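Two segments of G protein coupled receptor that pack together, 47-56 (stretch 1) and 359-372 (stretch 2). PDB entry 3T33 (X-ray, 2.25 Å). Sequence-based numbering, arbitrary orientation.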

# COMPACT_ATOMS: atom_id res chain seq x y z
N SER A 47 -22.42 6.81 -9.07
CA SER A 47 -22.27 6.06 -10.32
C SER A 47 -20.81 5.91 -10.81
O SER A 47 -20.47 4.95 -11.53
CB SER A 47 -23.15 6.62 -11.44
OG SER A 47 -22.83 7.97 -11.59
N PHE A 48 -19.95 6.86 -10.45
CA PHE A 48 -18.54 6.71 -10.76
C PHE A 48 -18.00 5.45 -10.05
O PHE A 48 -17.42 4.60 -10.67
CB PHE A 48 -17.77 7.93 -10.31
CG PHE A 48 -16.30 7.78 -10.37
CD1 PHE A 48 -15.64 7.91 -11.57
CD2 PHE A 48 -15.58 7.49 -9.23
CE1 PHE A 48 -14.24 7.76 -11.65
CE2 PHE A 48 -14.17 7.36 -9.28
CZ PHE A 48 -13.50 7.50 -10.50
N SER A 49 -18.27 5.32 -8.76
CA SER A 49 -17.77 4.15 -8.00
C SER A 49 -18.43 2.84 -8.47
O SER A 49 -17.75 1.86 -8.63
CB SER A 49 -17.90 4.33 -6.50
OG SER A 49 -19.25 4.49 -6.21
N GLU A 50 -19.70 2.88 -8.82
CA GLU A 50 -20.30 1.72 -9.47
C GLU A 50 -19.61 1.32 -10.79
O GLU A 50 -19.34 0.14 -11.03
CB GLU A 50 -21.77 1.95 -9.71
CG GLU A 50 -22.43 0.70 -10.24
CD GLU A 50 -23.89 0.91 -10.66
OE1 GLU A 50 -24.58 1.79 -10.06
OE2 GLU A 50 -24.35 0.16 -11.58
N LYS A 51 -19.29 2.30 -11.62
CA LYS A 51 -18.55 2.01 -12.82
C LYS A 51 -17.19 1.38 -12.52
O LYS A 51 -16.81 0.41 -13.18
CB LYS A 51 -18.33 3.27 -13.65
CG LYS A 51 -17.84 2.95 -15.01
CD LYS A 51 -17.68 4.22 -15.92
CE LYS A 51 -18.99 4.84 -16.36
NZ LYS A 51 -19.87 3.87 -17.14
N LEU A 52 -16.44 1.92 -11.55
CA LEU A 52 -15.10 1.37 -11.27
C LEU A 52 -15.22 -0.05 -10.69
O LEU A 52 -14.36 -0.92 -10.91
CB LEU A 52 -14.37 2.22 -10.22
CG LEU A 52 -13.31 3.21 -10.62
CD1 LEU A 52 -13.70 3.91 -11.88
CD2 LEU A 52 -13.11 4.13 -9.47
N HIS A 53 -16.26 -0.24 -9.92
CA HIS A 53 -16.56 -1.52 -9.37
C HIS A 53 -16.76 -2.59 -10.46
O HIS A 53 -16.14 -3.65 -10.39
CB HIS A 53 -17.74 -1.41 -8.45
CG HIS A 53 -18.17 -2.72 -7.90
ND1 HIS A 53 -17.47 -3.37 -6.90
CD2 HIS A 53 -19.23 -3.50 -8.20
CE1 HIS A 53 -18.09 -4.51 -6.61
NE2 HIS A 53 -19.15 -4.62 -7.39
N ARG A 54 -17.53 -2.28 -11.51
CA ARG A 54 -17.76 -3.24 -12.59
C ARG A 54 -16.50 -3.56 -13.33
O ARG A 54 -16.25 -4.71 -13.66
CB ARG A 54 -18.84 -2.73 -13.56
CG ARG A 54 -20.23 -2.68 -12.88
CD ARG A 54 -20.80 -4.08 -12.77
NE ARG A 54 -21.52 -4.41 -11.53
CZ ARG A 54 -21.85 -5.67 -11.19
NH1 ARG A 54 -21.55 -6.70 -12.00
NH2 ARG A 54 -22.49 -5.91 -10.05
N TYR A 55 -15.69 -2.52 -13.58
CA TYR A 55 -14.38 -2.69 -14.19
C TYR A 55 -13.47 -3.57 -13.32
O TYR A 55 -12.78 -4.41 -13.82
CB TYR A 55 -13.67 -1.34 -14.33
CG TYR A 55 -12.55 -1.46 -15.31
CD1 TYR A 55 -12.84 -1.78 -16.63
CD2 TYR A 55 -11.21 -1.25 -14.96
CE1 TYR A 55 -11.83 -1.90 -17.58
CE2 TYR A 55 -10.18 -1.35 -15.91
CZ TYR A 55 -10.51 -1.69 -17.22
OH TYR A 55 -9.57 -1.84 -18.22
N ALA A 56 -13.47 -3.31 -12.02
CA ALA A 56 -12.60 -4.04 -11.14
C ALA A 56 -13.00 -5.52 -11.17
O ALA A 56 -12.12 -6.40 -11.17
CB ALA A 56 -12.65 -3.48 -9.73
N ALA A 359 -7.87 11.35 -6.29
CA ALA A 359 -7.84 9.89 -6.37
C ALA A 359 -8.77 9.50 -7.50
O ALA A 359 -8.47 8.65 -8.32
CB ALA A 359 -8.31 9.23 -5.03
N LYS A 360 -9.88 10.19 -7.59
CA LYS A 360 -10.82 9.92 -8.68
C LYS A 360 -10.18 10.17 -10.06
O LYS A 360 -10.36 9.40 -11.00
CB LYS A 360 -12.11 10.73 -8.44
CG LYS A 360 -13.06 10.92 -9.55
CD LYS A 360 -14.30 11.72 -9.04
CE LYS A 360 -15.46 11.68 -10.05
NZ LYS A 360 -16.42 12.78 -9.77
N ALA A 361 -9.40 11.23 -10.17
CA ALA A 361 -8.73 11.52 -11.45
C ALA A 361 -7.71 10.42 -11.78
O ALA A 361 -7.61 9.99 -12.92
CB ALA A 361 -8.04 12.88 -11.41
N PHE A 362 -6.96 9.95 -10.79
CA PHE A 362 -5.94 8.93 -11.15
C PHE A 362 -6.66 7.64 -11.52
O PHE A 362 -6.31 6.99 -12.46
CB PHE A 362 -4.97 8.70 -10.01
CG PHE A 362 -3.74 9.57 -10.05
CD1 PHE A 362 -3.80 10.88 -10.52
CD2 PHE A 362 -2.50 9.07 -9.58
CE1 PHE A 362 -2.66 11.69 -10.55
CE2 PHE A 362 -1.36 9.86 -9.58
CZ PHE A 362 -1.44 11.20 -10.06
N ALA A 363 -7.71 7.29 -10.79
CA ALA A 363 -8.47 6.11 -11.12
C ALA A 363 -9.16 6.21 -12.49
O ALA A 363 -9.21 5.22 -13.24
CB ALA A 363 -9.49 5.82 -10.05
N SER A 364 -9.73 7.39 -12.79
CA SER A 364 -10.30 7.62 -14.12
C SER A 364 -9.29 7.52 -15.20
O SER A 364 -9.58 6.89 -16.23
CB SER A 364 -10.99 8.96 -14.20
OG SER A 364 -11.89 9.03 -13.13
N PHE A 365 -8.10 8.08 -14.98
CA PHE A 365 -7.02 7.94 -15.96
C PHE A 365 -6.77 6.48 -16.28
O PHE A 365 -6.80 6.06 -17.46
CB PHE A 365 -5.73 8.58 -15.46
CG PHE A 365 -4.56 8.45 -16.46
CD1 PHE A 365 -3.68 7.37 -16.40
CD2 PHE A 365 -4.36 9.42 -17.44
CE1 PHE A 365 -2.62 7.23 -17.35
CE2 PHE A 365 -3.31 9.29 -18.38
CZ PHE A 365 -2.45 8.21 -18.33
N LEU A 366 -6.53 5.67 -15.23
CA LEU A 366 -6.36 4.24 -15.42
C LEU A 366 -7.52 3.55 -16.11
O LEU A 366 -7.32 2.73 -17.02
CB LEU A 366 -6.13 3.53 -14.07
CG LEU A 366 -4.73 3.63 -13.53
CD1 LEU A 366 -4.76 3.09 -12.14
CD2 LEU A 366 -3.84 2.80 -14.44
N LEU A 367 -8.74 3.80 -15.68
CA LEU A 367 -9.83 3.12 -16.39
C LEU A 367 -9.94 3.53 -17.86
O LEU A 367 -10.18 2.69 -18.76
CB LEU A 367 -11.14 3.36 -15.70
CG LEU A 367 -12.41 2.62 -16.15
CD1 LEU A 367 -13.26 2.45 -14.94
CD2 LEU A 367 -13.22 3.39 -17.16
N ASP A 368 -9.73 4.81 -18.13
CA ASP A 368 -9.96 5.32 -19.49
C ASP A 368 -8.83 4.91 -20.46
O ASP A 368 -9.08 4.56 -21.62
CB ASP A 368 -10.17 6.86 -19.45
CG ASP A 368 -10.78 7.43 -20.77
OD1 ASP A 368 -11.97 7.18 -21.07
OD2 ASP A 368 -10.04 8.13 -21.48
N LYS A 369 -7.60 4.88 -19.94
CA LYS A 369 -6.43 4.85 -20.79
C LYS A 369 -5.58 3.60 -20.69
O LYS A 369 -4.80 3.31 -21.63
CB LYS A 369 -5.50 6.05 -20.50
CG LYS A 369 -6.13 7.47 -20.53
CD LYS A 369 -6.50 7.94 -21.93
CE LYS A 369 -7.32 9.23 -21.89
NZ LYS A 369 -7.08 9.98 -23.15
N SER A 370 -5.66 2.87 -19.56
CA SER A 370 -4.61 1.89 -19.22
C SER A 370 -4.48 0.72 -20.21
O SER A 370 -3.38 0.42 -20.64
CB SER A 370 -4.63 1.39 -17.76
OG SER A 370 -5.77 0.63 -17.46
N GLU A 371 -5.58 0.11 -20.59
CA GLU A 371 -5.55 -1.01 -21.52
C GLU A 371 -4.85 -0.60 -22.84
O GLU A 371 -3.92 -1.29 -23.29
CB GLU A 371 -6.98 -1.48 -21.76
CG GLU A 371 -7.13 -2.77 -22.57
CD GLU A 371 -8.57 -3.29 -22.51
OE1 GLU A 371 -9.39 -2.68 -21.77
OE2 GLU A 371 -8.87 -4.31 -23.20
N LYS A 372 -5.25 0.56 -23.40
CA LYS A 372 -4.65 1.02 -24.61
C LYS A 372 -3.17 1.33 -24.38
O LYS A 372 -2.32 1.00 -25.22
CB LYS A 372 -5.39 2.24 -25.14
CG LYS A 372 -5.67 2.20 -26.65
CD LYS A 372 -5.60 3.60 -27.29
CE LYS A 372 -6.50 3.70 -28.57
NZ LYS A 372 -6.39 2.52 -29.52

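The axes of these two helices never come closer than 11.4 Å, and the pair packs without a single hydrogen bond or salt bridge passing between them. At that spacing the backbones cannot meet, and the gap is spanned by side chains, above all by two aromatic rings of the first helix, each with an aliphatic group of the second laid over one of its faces. The contact illustrates a general principle: widely spaced helices can be joined by ring faces and aliphatic groups, and a polar group at such a surface, such as Ser364 OG, can be satisfied within its own helix.

The helices run in broadly the same direction, with an angle of 40° between their N-to-C directions, so residues meet in ascending order along both. Phe48 faces Lys360, Ala363 and Ser364; Leu52 reaches Ala363 and Leu367; Tyr55 lies against Leu367 and comes near Glu371. The regular spacing of about one helical turn keeps Phe48, Leu52 and Tyr55 on a common side.

Phe48 points toward the second helix with a t rotamer, and its ring receives different neighbors over its face and at its edge. Lys360 CG lies 3.9 Å from the centroid of the Phe48 ring, 23° off the normal, a CH-pi contact made by the aliphatic part of a charged side chain. The ammonium contributes little here: Lys360 NZ is 5.4 Å from the centroid of the Phe48 ring, at most a weak attraction, and is hydrogen-bonded elsewhere in the structure. At the ring edge, Phe48 CE1 lies 3.1 Å from Ser364 OG, a close approach for a carbon and an oxygen. That hydroxyl is not left unpaired by its hydrophobic setting, because Ser364 OG donates to Lys360 O at 2.6 Å, one turn back in its own helix. Its m rotamer places the oxygen for this bond, so the hydroxyl beside the ring has a hydrogen-bond partner.

Leucines fill the middle. Leu52 CD1 and Leu367 CD1 approach to 3.4 Å, tight for two methyl carbons, where the CA atoms of the two residues are 7.6 Å apart. Both side chains leave the backbone sideways, yet their ends come nearer to the opposing helix. The small Ala363, pointing toward the first helix, offers its methyl to the same region, with Leu52 CD2 4.0 Å from Ala363 CB.

Leu367 is the most extensively covered residue of the contact, giving up 106 Å² to the first helix out of 450 Å² buried on both sides together. Besides the meeting with Leu52, Leu367 CG lies over a face of the Tyr55 ring, 4.3 Å from its centroid and 16° off the normal, while Leu367 CD1 lies 3.9 Å from Tyr55 CB. Beyond this CH-pi contact, Tyr55 OH comes within 3.7 Å of Glu371 OE1, too far for a hydrogen bond. Proximity of polar groups alone does not make a polar bridge.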